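Local structure of benzyl alcohol dehydrogenase (Acinetobacter calcoaceticus, 1F8F) at residues Thr12-Ala17 with Val50-Lys54; Lys5-Ala10 with Phe145-Ala149; Ala23-Arg27 with Asn124-Cys128. The protein probably catalyses the reversible NAD-dependent oxidation of benzyl alcohol and related aromatic alcohols to aldehydes, as a zinc-containing member of the medium-chain dehydrogenase family. One frame throughout, in Å; residues are numbered along the deposited sequence.

Contact 1. Residues Thr12-Ala17 with Val50-Lys54; sequences TPCKGA and VRDQK. Unlike the reference sequence in segment 50-54: Lys-54 (reference Tyr).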
ATOM      1  N   THR A  12       2.634  43.241 -11.400  1.00 43.64           N
ATOM      2  CA  THR A  12       1.972  42.913 -12.644  1.00 45.64           C
ATOM      3  C   THR A  12       0.673  43.713 -12.693  1.00 48.90           C
ATOM      4  O   THR A  12      -0.327  43.270 -12.149  1.00 47.59           O
ATOM      5  CB  THR A  12       1.685  41.414 -12.723  1.00 42.97           C
ATOM      6  OG1 THR A  12       2.884  40.634 -12.820  1.00 42.57           O
ATOM      7  CG2 THR A  12       0.856  41.105 -13.949  1.00 42.53           C
ATOM      8  N   PRO A  13       0.657  44.898 -13.303  1.00 51.88           N
ATOM      9  CA  PRO A  13      -0.478  45.802 -13.292  1.00 51.32           C
ATOM     10  C   PRO A  13      -1.726  45.395 -14.012  1.00 51.03           C
ATOM     11  O   PRO A  13      -2.746  45.898 -13.536  1.00 51.09           O
ATOM     12  CB  PRO A  13       0.061  47.139 -13.814  1.00 51.55           C
ATOM     13  CG  PRO A  13       1.515  47.025 -13.501  1.00 53.02           C
ATOM     14  CD  PRO A  13       1.820  45.584 -13.928  1.00 52.78           C
ATOM     15  N   CYS A  14      -1.773  44.599 -15.062  1.00 52.13           N
ATOM     16  CA  CYS A  14      -3.051  44.264 -15.679  1.00 54.26           C
ATOM     17  C   CYS A  14      -2.918  43.059 -16.595  1.00 55.35           C
ATOM     18  O   CYS A  14      -1.817  42.542 -16.810  1.00 56.26           O
ATOM     19  CB  CYS A  14      -3.647  45.426 -16.478  1.00 56.11           C
ATOM     20  SG  CYS A  14      -2.709  46.032 -17.915  1.00 54.51           S
ATOM     21  N   LYS A  15      -4.051  42.615 -17.124  1.00 56.56           N
ATOM     22  CA  LYS A  15      -4.017  41.460 -18.013  1.00 58.09           C
ATOM     23  C   LYS A  15      -2.856  41.710 -18.968  1.00 59.20           C
ATOM     24  O   LYS A  15      -2.672  42.753 -19.588  1.00 60.63           O
ATOM     25  CB  LYS A  15      -5.325  41.202 -18.720  1.00 59.19           C
ATOM     26  CG  LYS A  15      -5.320  40.140 -19.805  1.00 60.69           C
ATOM     27  CD  LYS A  15      -6.702  39.577 -20.085  1.00 61.81           C
ATOM     28  CE  LYS A  15      -6.797  38.902 -21.436  1.00 63.84           C
ATOM     29  NZ  LYS A  15      -5.678  37.974 -21.731  1.00 64.42           N
ATOM     30  N   GLY A  16      -1.947  40.759 -18.984  1.00 58.54           N
ATOM     31  CA  GLY A  16      -0.770  40.727 -19.800  1.00 57.35           C
ATOM     32  C   GLY A  16       0.284  41.798 -19.653  1.00 53.28           C
ATOM     33  O   GLY A  16       1.226  41.756 -20.433  1.00 54.25           O
ATOM     34  N   ALA A  17       0.223  42.709 -18.725  1.00 51.03           N
ATOM     35  CA  ALA A  17       1.222  43.762 -18.610  1.00 50.26           C
ATOM     36  C   ALA A  17       2.595  43.214 -18.257  1.00 49.14           C
ATOM     37  O   ALA A  17       2.755  42.102 -17.778  1.00 48.15           O
ATOM     38  CB  ALA A  17       0.686  44.746 -17.585  1.00 49.67           C
ATOM     39  N   VAL A  50      -0.899  33.491 -15.013  1.00 42.65           N
ATOM     40  CA  VAL A  50      -1.670  34.350 -14.131  1.00 44.39           C
ATOM     41  C   VAL A  50      -1.721  35.809 -14.569  1.00 47.30           C
ATOM     42  O   VAL A  50      -2.619  36.605 -14.284  1.00 46.76           O
ATOM     43  CB  VAL A  50      -1.036  34.271 -12.723  1.00 44.29           C
ATOM     44  CG1 VAL A  50      -1.460  35.316 -11.704  1.00 42.21           C
ATOM     45  CG2 VAL A  50      -1.314  32.884 -12.134  1.00 43.89           C
ATOM     46  N   ARG A  51      -0.695  36.211 -15.303  1.00 50.07           N
ATOM     47  CA  ARG A  51      -0.526  37.549 -15.861  1.00 51.43           C
ATOM     48  C   ARG A  51      -1.501  37.706 -17.038  1.00 53.14           C
ATOM     49  O   ARG A  51      -2.311  38.622 -17.108  1.00 52.73           O
ATOM     50  CB  ARG A  51       0.956  37.639 -16.225  1.00 48.33           C
ATOM     51  CG  ARG A  51       1.339  38.787 -17.120  1.00 46.03           C
ATOM     52  CD  ARG A  51       2.498  38.556 -18.060  1.00 43.28           C
ATOM     53  NE  ARG A  51       2.283  37.462 -18.995  1.00 41.19           N
ATOM     54  CZ  ARG A  51       3.219  36.898 -19.745  1.00 41.42           C
ATOM     55  NH1 ARG A  51       4.487  37.291 -19.615  1.00 43.26           N
ATOM     56  NH2 ARG A  51       2.950  35.896 -20.569  1.00 38.80           N
ATOM     57  N   ASP A  52      -1.554  36.615 -17.804  1.00 56.85           N
ATOM     58  CA  ASP A  52      -2.449  36.471 -18.934  1.00 61.24           C
ATOM     59  C   ASP A  52      -3.855  36.063 -18.518  1.00 64.70           C
ATOM     60  O   ASP A  52      -4.737  35.784 -19.329  1.00 65.01           O
ATOM     61  CB  ASP A  52      -1.910  35.434 -19.916  1.00 60.00           C
ATOM     62  CG  ASP A  52      -0.551  35.783 -20.492  1.00 59.05           C
ATOM     63  OD1 ASP A  52      -0.078  36.907 -20.237  1.00 56.63           O
ATOM     64  OD2 ASP A  52       0.000  34.894 -21.182  1.00 58.30           O
ATOM     65  N   GLN A  53      -4.094  35.982 -17.225  1.00 67.71           N
ATOM     66  CA  GLN A  53      -5.357  35.693 -16.610  1.00 70.52           C
ATOM     67  C   GLN A  53      -6.068  34.433 -17.020  1.00 72.50           C
ATOM     68  O   GLN A  53      -7.250  34.290 -16.689  1.00 71.46           O
ATOM     69  CB  GLN A  53      -6.309  36.875 -16.812  1.00 70.93           C
ATOM     70  CG  GLN A  53      -5.739  38.173 -16.265  1.00 70.69           C
ATOM     71  CD  GLN A  53      -5.963  38.206 -14.771  1.00 70.83           C
ATOM     72  OE1 GLN A  53      -6.884  38.872 -14.309  1.00 71.62           O
ATOM     73  NE2 GLN A  53      -5.105  37.480 -14.069  1.00 71.05           N
ATOM     74  N   LYS A  54      -5.381  33.374 -17.421  1.00 75.21           N
ATOM     75  CA  LYS A  54      -6.040  32.094 -17.642  1.00 77.34           C
ATOM     76  C   LYS A  54      -6.389  31.506 -16.287  1.00 79.62           C
ATOM     77  O   LYS A  54      -6.774  30.352 -16.166  1.00 79.27           O
ATOM     78  CB  LYS A  54      -5.169  31.165 -18.487  1.00 79.36           C
ATOM     79  CG  LYS A  54      -4.743  31.867 -19.764  1.00 81.47           C
ATOM     80  CD  LYS A  54      -3.830  31.080 -20.683  1.00 81.43           C
ATOM     81  CE  LYS A  54      -3.380  31.974 -21.843  1.00 82.18           C
ATOM     82  NZ  LYS A  54      -4.527  32.741 -22.420  1.00 82.10           N
TER
HETATM   83  O   HOH W   1      -7.295  35.464 -21.023  1.00 57.70           O
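Val-50 lies in the last turn of helix 45-51. Its O accepts a hydrogen bond of 2.6 Å from Gln-53 NE2, which also bonds Val-57 O. Arg-51 carries the heart of the contact. Its O receives Gly-16 N at 2.9 Å, nearly linear at 175°, and also meets Lys-15 CA at 3.4 Å in a CA-H...O contact. Gly-16 is the third residue of a type II beta turn from Cys-14 to Ala-17, closed by Ala-17 N to Cys-14 O at 2.8 Å, and its positive phi suits that position. The aliphatic part of Arg-51 runs along the loop, with CG 4.0 Å from Thr-12 CG2 and CD 3.6 Å from Ala-17 O. Its NE forms a salt bridge to OD1 of Asp-52 at 2.7 Å. That carboxylate in turn brings OD1 to 3.9 Å from Gly-16 CA, while Asp-52 O takes a weak hydrogen bond from Lys-15 NZ at 3.4 Å and is linked to the same amine through water 1. Gln-53 packs CG against Lys-15 CB at 3.9 Å. With positive phi it is the C-prime residue of a Schellman motif, in which Gln-53 N bonds weakly to Val-50 O at 3.3 Å and the Lys-54 amide turns back to the carbonyl of the residue before Val-50. This helix C-terminus, docked on the turn between strands 5-11 and 20-26, belongs to the GroES-like catalytic domain, and the helix starts directly after the zinc ligand Cys-44.

Contact 2. Residues Lys5-Ala10 with Phe145-Ala149; sequences KDIIAA and FATYA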
ATOM      1  N   LYS A   5       8.773  48.508   6.952  1.00 64.62           N
ATOM      2  CA  LYS A   5       9.937  48.599   6.076  1.00 61.01           C
ATOM      3  C   LYS A   5       9.643  48.910   4.615  1.00 58.75           C
ATOM      4  O   LYS A   5       8.603  48.496   4.065  1.00 57.73           O
ATOM      5  CB  LYS A   5      10.618  47.218   6.161  1.00 60.74           C
ATOM      6  CG  LYS A   5      12.023  47.031   5.665  1.00 59.18           C
ATOM      7  CD  LYS A   5      12.536  45.616   5.744  1.00 56.67           C
ATOM      8  CE  LYS A   5      13.482  45.314   6.872  1.00 56.19           C
ATOM      9  NZ  LYS A   5      14.937  45.495   6.631  1.00 55.24           N
ATOM     10  N   ASP A   6      10.525  49.674   3.942  1.00 55.51           N
ATOM     11  CA  ASP A   6      10.345  49.957   2.515  1.00 51.63           C
ATOM     12  C   ASP A   6      11.173  48.967   1.681  1.00 47.92           C
ATOM     13  O   ASP A   6      12.268  48.552   2.071  1.00 43.63           O
ATOM     14  CB  ASP A   6      10.726  51.341   2.017  1.00 52.16           C
ATOM     15  CG  ASP A   6      10.074  52.566   2.606  1.00 51.16           C
ATOM     16  OD1 ASP A   6      10.578  53.051   3.644  1.00 48.42           O
ATOM     17  OD2 ASP A   6       9.100  53.085   2.015  1.00 51.23           O
ATOM     18  N   ILE A   7      10.594  48.563   0.542  1.00 46.38           N
ATOM     19  CA  ILE A   7      11.205  47.616  -0.383  1.00 45.00           C
ATOM     20  C   ILE A   7      10.918  47.865  -1.876  1.00 44.70           C
ATOM     21  O   ILE A   7       9.950  48.560  -2.235  1.00 42.97           O
ATOM     22  CB  ILE A   7      10.607  46.198  -0.113  1.00 46.03           C
ATOM     23  CG1 ILE A   7       9.113  46.165  -0.452  1.00 45.41           C
ATOM     24  CG2 ILE A   7      10.784  45.682   1.313  1.00 46.21           C
ATOM     25  CD1 ILE A   7       8.521  44.789  -0.623  1.00 46.31           C
ATOM     26  N   ILE A   8      11.604  47.112  -2.769  1.00 41.66           N
ATOM     27  CA  ILE A   8      11.367  47.131  -4.207  1.00 39.43           C
ATOM     28  C   ILE A   8      10.688  45.833  -4.643  1.00 39.21           C
ATOM     29  O   ILE A   8      11.191  44.769  -4.275  1.00 39.48           O
ATOM     30  CB  ILE A   8      12.702  47.239  -5.015  1.00 37.87           C
ATOM     31  CG1 ILE A   8      13.561  48.460  -4.666  1.00 34.85           C
ATOM     32  CG2 ILE A   8      12.444  47.145  -6.523  1.00 35.71           C
ATOM     33  CD1 ILE A   8      12.881  49.819  -4.687  1.00 32.74           C
ATOM     34  N   ALA A   9       9.616  45.821  -5.408  1.00 39.26           N
ATOM     35  CA  ALA A   9       9.017  44.556  -5.840  1.00 41.15           C
ATOM     36  C   ALA A   9       8.515  44.690  -7.259  1.00 40.27           C
ATOM     37  O   ALA A   9       8.032  45.766  -7.550  1.00 41.41           O
ATOM     38  CB  ALA A   9       7.832  44.139  -4.972  1.00 39.49           C
ATOM     39  N   ALA A  10       8.498  43.652  -8.045  1.00 41.12           N
ATOM     40  CA  ALA A  10       7.979  43.678  -9.390  1.00 43.12           C
ATOM     41  C   ALA A  10       6.464  43.517  -9.396  1.00 45.50           C
ATOM     42  O   ALA A  10       5.957  42.443  -9.031  1.00 47.99           O
ATOM     43  CB  ALA A  10       8.624  42.542 -10.196  1.00 41.63           C
ATOM     44  N   PHE A 145       8.543  37.936  -5.879  1.00 25.93           N
ATOM     45  CA  PHE A 145       9.432  38.747  -6.775  1.00 26.37           C
ATOM     46  C   PHE A 145       9.702  40.082  -6.050  1.00 26.56           C
ATOM     47  O   PHE A 145       9.277  41.127  -6.524  1.00 26.67           O
ATOM     48  CB  PHE A 145       8.993  38.948  -8.197  1.00 23.23           C
ATOM     49  CG  PHE A 145       8.897  37.731  -9.075  1.00 25.51           C
ATOM     50  CD1 PHE A 145       9.866  36.763  -9.082  1.00 25.36           C
ATOM     51  CD2 PHE A 145       7.813  37.528  -9.915  1.00 25.93           C
ATOM     52  CE1 PHE A 145       9.813  35.636  -9.881  1.00 25.82           C
ATOM     53  CE2 PHE A 145       7.721  36.440 -10.755  1.00 27.69           C
ATOM     54  CZ  PHE A 145       8.722  35.485 -10.726  1.00 27.30           C
ATOM     55  N   ALA A 146      10.351  40.077  -4.892  1.00 27.84           N
ATOM     56  CA  ALA A 146      10.741  41.183  -4.094  1.00 29.63           C
ATOM     57  C   ALA A 146      11.926  40.940  -3.153  1.00 30.54           C
ATOM     58  O   ALA A 146      12.335  39.865  -2.761  1.00 28.04           O
ATOM     59  CB  ALA A 146       9.630  41.730  -3.191  1.00 32.78           C
ATOM     60  N   THR A 147      12.474  42.105  -2.713  1.00 30.25           N
ATOM     61  CA  THR A 147      13.601  42.082  -1.815  1.00 29.24           C
ATOM     62  C   THR A 147      13.119  41.537  -0.483  1.00 29.67           C
ATOM     63  O   THR A 147      13.997  41.179   0.293  1.00 28.30           O
ATOM     64  CB  THR A 147      14.286  43.457  -1.591  1.00 29.40           C
ATOM     65  OG1 THR A 147      13.309  44.417  -1.158  1.00 23.78           O
ATOM     66  CG2 THR A 147      14.967  43.993  -2.848  1.00 28.98           C
ATOM     67  N   TYR A 148      11.864  41.664  -0.084  1.00 30.65           N
ATOM     68  CA  TYR A 148      11.444  41.126   1.204  1.00 33.04           C
ATOM     69  C   TYR A 148      10.127  40.371   1.030  1.00 33.50           C
ATOM     70  O   TYR A 148       9.292  40.757   0.219  1.00 31.07           O
ATOM     71  CB  TYR A 148      11.324  42.225   2.284  1.00 35.25           C
ATOM     72  CG  TYR A 148      12.696  42.477   2.903  1.00 39.31           C
ATOM     73  CD1 TYR A 148      13.624  43.395   2.372  1.00 39.14           C
ATOM     74  CD2 TYR A 148      13.044  41.788   4.051  1.00 37.52           C
ATOM     75  CE1 TYR A 148      14.847  43.553   2.985  1.00 39.13           C
ATOM     76  CE2 TYR A 148      14.257  41.960   4.658  1.00 39.05           C
ATOM     77  CZ  TYR A 148      15.170  42.850   4.113  1.00 40.67           C
ATOM     78  OH  TYR A 148      16.385  42.961   4.768  1.00 40.11           O
ATOM     79  N   ALA A 149      10.005  39.231   1.741  1.00 32.47           N
ATOM     80  CA  ALA A 149       8.797  38.450   1.673  1.00 32.54           C
ATOM     81  C   ALA A 149       8.323  38.012   3.062  1.00 32.20           C
ATOM     82  O   ALA A 149       9.111  37.668   3.957  1.00 32.18           O
ATOM     83  CB  ALA A 149       9.027  37.164   0.849  1.00 30.78           C
TER
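An antiparallel beta bridge joins strand 5-11 to the chain entering strand 148-152, within the GroES-like catalytic domain. Ala-9 and Ala-146 form a non-hydrogen-bonded pair with CA atoms 4.2 Å apart, flanked by Ala-10 N to Phe-145 O at 3.0 Å and by a weaker bond from Thr-147 N to Ile-8 O at 3.3 Å. Ala-9 CB meets Ala-146 CB at 3.5 Å. Ile-7 adopts chi1 p and chi2 t, which lets CD1 reach Ala-146 CB at 4.1 Å while CG2 lies 3.6 Å from Tyr-148 CB. Thr-147, also p, brings OG1 to 3.4 Å from Ile-7 CB. Phe-145, in the m rotamer, touches Ala-10 through CB, 4.1 Å from Ala-10 CB, and its ring leads away from the strand; its side chain packs on Thr-41 of strand 33-42. At the other end, Lys-5 begins with chi1 and chi2 both t and then bends at chi3, laying its chain across the ring of Tyr-148. Glu-72 is a weak polar partner of both Lys-5 and Tyr-148. The Lys-5 CD sits 4.0 Å from the Tyr-148 ring centroid, only 2° off the normal, a CH-pi contact; beyond it, Lys-5 NZ makes a weak 3.5 Å hydrogen bond to Tyr-148 OH.

Contact 3. Residues Ala23-Arg27 with Asn124-Cys128; sequences ALKIR and NHALC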
ATOM      1  N   ALA A  23       8.208  50.956  -5.687  1.00 47.56           N
ATOM      2  CA  ALA A  23       8.598  51.037  -4.284  1.00 49.14           C
ATOM      3  C   ALA A  23       7.370  50.745  -3.396  1.00 48.84           C
ATOM      4  O   ALA A  23       6.317  51.362  -3.607  1.00 46.82           O
ATOM      5  CB  ALA A  23       9.155  52.399  -3.903  1.00 50.09           C
ATOM      6  N   LEU A  24       7.526  49.792  -2.467  1.00 47.58           N
ATOM      7  CA  LEU A  24       6.413  49.426  -1.584  1.00 45.67           C
ATOM      8  C   LEU A  24       6.852  49.231  -0.135  1.00 46.59           C
ATOM      9  O   LEU A  24       8.023  49.369   0.267  1.00 45.10           O
ATOM     10  CB  LEU A  24       5.741  48.185  -2.125  1.00 44.05           C
ATOM     11  CG  LEU A  24       5.218  47.926  -3.516  1.00 42.97           C
ATOM     12  CD1 LEU A  24       4.599  46.516  -3.609  1.00 41.24           C
ATOM     13  CD2 LEU A  24       4.147  48.835  -4.066  1.00 42.68           C
ATOM     14  N   LYS A  25       5.892  48.904   0.749  1.00 46.72           N
ATOM     15  CA  LYS A  25       6.202  48.675   2.150  1.00 47.84           C
ATOM     16  C   LYS A  25       5.656  47.351   2.711  1.00 45.71           C
ATOM     17  O   LYS A  25       4.583  46.892   2.406  1.00 41.10           O
ATOM     18  CB  LYS A  25       5.722  49.777   3.096  1.00 50.15           C
ATOM     19  CG  LYS A  25       6.627  50.997   3.098  1.00 53.51           C
ATOM     20  CD  LYS A  25       5.887  52.201   2.524  1.00 55.14           C
ATOM     21  CE  LYS A  25       5.500  53.147   3.648  1.00 56.53           C
ATOM     22  NZ  LYS A  25       4.088  52.970   4.119  1.00 58.02           N
ATOM     23  N   ILE A  26       6.469  46.785   3.598  1.00 46.38           N
ATOM     24  CA  ILE A  26       6.070  45.510   4.204  1.00 48.16           C
ATOM     25  C   ILE A  26       6.122  45.621   5.723  1.00 48.84           C
ATOM     26  O   ILE A  26       7.051  46.219   6.300  1.00 48.91           O
ATOM     27  CB  ILE A  26       6.925  44.366   3.626  1.00 46.76           C
ATOM     28  CG1 ILE A  26       6.329  43.029   4.027  1.00 45.89           C
ATOM     29  CG2 ILE A  26       8.355  44.562   4.139  1.00 45.44           C
ATOM     30  CD1 ILE A  26       6.124  41.968   3.000  1.00 44.86           C
ATOM     31  N   ARG A  27       5.103  45.010   6.347  1.00 47.98           N
ATOM     32  CA  ARG A  27       5.012  45.062   7.804  1.00 45.97           C
ATOM     33  C   ARG A  27       5.771  43.962   8.514  1.00 46.26           C
ATOM     34  O   ARG A  27       6.154  42.963   7.901  1.00 44.85           O
ATOM     35  CB  ARG A  27       3.534  44.986   8.200  1.00 45.81           C
ATOM     36  CG  ARG A  27       2.982  43.587   8.337  1.00 46.15           C
ATOM     37  CD  ARG A  27       1.486  43.530   8.561  1.00 46.31           C
ATOM     38  NE  ARG A  27       0.952  42.204   8.344  1.00 46.48           N
ATOM     39  CZ  ARG A  27       1.172  41.004   8.817  1.00 45.26           C
ATOM     40  NH1 ARG A  27       2.070  40.726   9.745  1.00 46.16           N
ATOM     41  NH2 ARG A  27       0.439  40.009   8.328  1.00 47.03           N
ATOM     42  N   ASN A 124      -7.011  41.359   4.137  1.00 69.25           N
ATOM     43  CA  ASN A 124      -5.903  42.214   4.513  1.00 68.63           C
ATOM     44  C   ASN A 124      -4.726  41.869   3.611  1.00 68.06           C
ATOM     45  O   ASN A 124      -4.607  40.712   3.178  1.00 67.48           O
ATOM     46  CB  ASN A 124      -5.557  41.955   5.982  1.00 69.83           C
ATOM     47  CG  ASN A 124      -6.609  42.518   6.917  1.00 72.15           C
ATOM     48  OD1 ASN A 124      -7.700  42.916   6.501  1.00 70.26           O
ATOM     49  ND2 ASN A 124      -6.288  42.607   8.206  1.00 71.85           N
ATOM     50  N   HIS A 125      -3.928  42.875   3.276  1.00 64.39           N
ATOM     51  CA  HIS A 125      -2.768  42.606   2.430  1.00 61.61           C
ATOM     52  C   HIS A 125      -1.572  42.896   3.310  1.00 62.12           C
ATOM     53  O   HIS A 125      -1.774  43.710   4.206  1.00 62.95           O
ATOM     54  CB  HIS A 125      -2.812  43.413   1.169  1.00 58.76           C
ATOM     55  CG  HIS A 125      -3.881  43.004   0.212  1.00 55.80           C
ATOM     56  ND1 HIS A 125      -5.037  43.729   0.061  1.00 55.24           N
ATOM     57  CD2 HIS A 125      -4.001  41.980  -0.654  1.00 56.56           C
ATOM     58  CE1 HIS A 125      -5.810  43.172  -0.852  1.00 55.69           C
ATOM     59  NE2 HIS A 125      -5.207  42.091  -1.313  1.00 55.88           N
ATOM     60  N   ALA A 126      -0.466  42.200   3.173  1.00 62.20           N
ATOM     61  CA  ALA A 126       0.686  42.482   4.020  1.00 62.71           C
ATOM     62  C   ALA A 126       1.645  43.459   3.327  1.00 63.03           C
ATOM     63  O   ALA A 126       2.590  43.961   3.930  1.00 61.33           O
ATOM     64  CB  ALA A 126       1.398  41.193   4.371  1.00 62.29           C
ATOM     65  N   LEU A 127       1.409  43.725   2.049  1.00 63.83           N
ATOM     66  CA  LEU A 127       2.232  44.616   1.262  1.00 65.20           C
ATOM     67  C   LEU A 127       1.493  45.927   0.951  1.00 66.95           C
ATOM     68  O   LEU A 127       0.393  45.903   0.397  1.00 66.42           O
ATOM     69  CB  LEU A 127       2.658  44.013  -0.075  1.00 64.41           C
ATOM     70  CG  LEU A 127       3.803  43.003  -0.080  1.00 64.29           C
ATOM     71  CD1 LEU A 127       4.018  42.404  -1.461  1.00 63.14           C
ATOM     72  CD2 LEU A 127       5.066  43.678   0.424  1.00 63.98           C
ATOM     73  N   CYS A 128       2.185  47.036   1.265  1.00 67.03           N
ATOM     74  CA  CYS A 128       1.577  48.323   0.991  1.00 67.86           C
ATOM     75  C   CYS A 128       2.277  49.183  -0.055  1.00 66.37           C
ATOM     76  O   CYS A 128       3.435  49.477   0.223  1.00 65.39           O
ATOM     77  CB  CYS A 128       1.487  49.125   2.303  1.00 68.37           C
ATOM     78  SG  CYS A 128      -0.209  49.747   2.363  1.00 69.28           S
TER
HETATM   79  O   HOH W   2      -1.295  42.872   7.401  1.00 42.64           O
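Two short backbone hydrogen bonds, Lys-25 N to Cys-128 O at 2.6 Å and Cys-128 N to Lys-25 O at 2.7 Å, make Lys-25 and Cys-128 a hydrogen-bonded antiparallel pair. The segment 124-128, otherwise irregular, thereby adds a short antiparallel beta bridge to the edge of strand 20-26 in the GroES-like catalytic domain, with Ile-26 opposite Leu-127 at 4.9 Å between CA atoms. Cys-128 is the last modelled residue before a gap in the model.

The polar contacts of Arg-27 are more peripheral. Its guanidinium is committed to a salt bridge with Glu-33, while NE donates at 2.5 Å to water 2, which weakly bridges to His-125 O at 3.3 Å. Asp-137 accepts a hydrogen bond from Ala-126 N. Next to the backbone pair, Leu-127 CA approaches Lys-25 O at 3.5 Å in a CA-H...O contact. Arg-27 NE lies 4.1 Å from Ala-126 CB, and both residues pack on Leu-150 of strand 148-152. Farther in, Leu-127 and Ile-26 are both buried and both touch Ile-7 of strand 5-11. Their tips make the closest apolar approach between the segments, Ile-26 CD1 to Leu-127 CD2 at 3.3 Å.

Overall arrangement
Along the chain the segments come in the order 5-10, 12-17, 23-27, 50-54, 124-128 and 145-149, so contact 2 encloses the other two, while contacts 1 and 3 interlock. Contacts 2 and 3 lie about 9 Å apart between centres and share the two-stranded antiparallel sheet of strands 5-11 and 20-26, whose backbones probably bond through Ile-7 N to Leu-24 O at 2.7 Å. Contact 1 lies about 20 Å from each, centre to centre, where the loop joining those strands meets the end of helix 45-51. Together they fasten the N-terminal hairpin to three later parts of the catalytic domain, with the side chain of Asp-52 in contact 1 about 11 Å from a bound NAD.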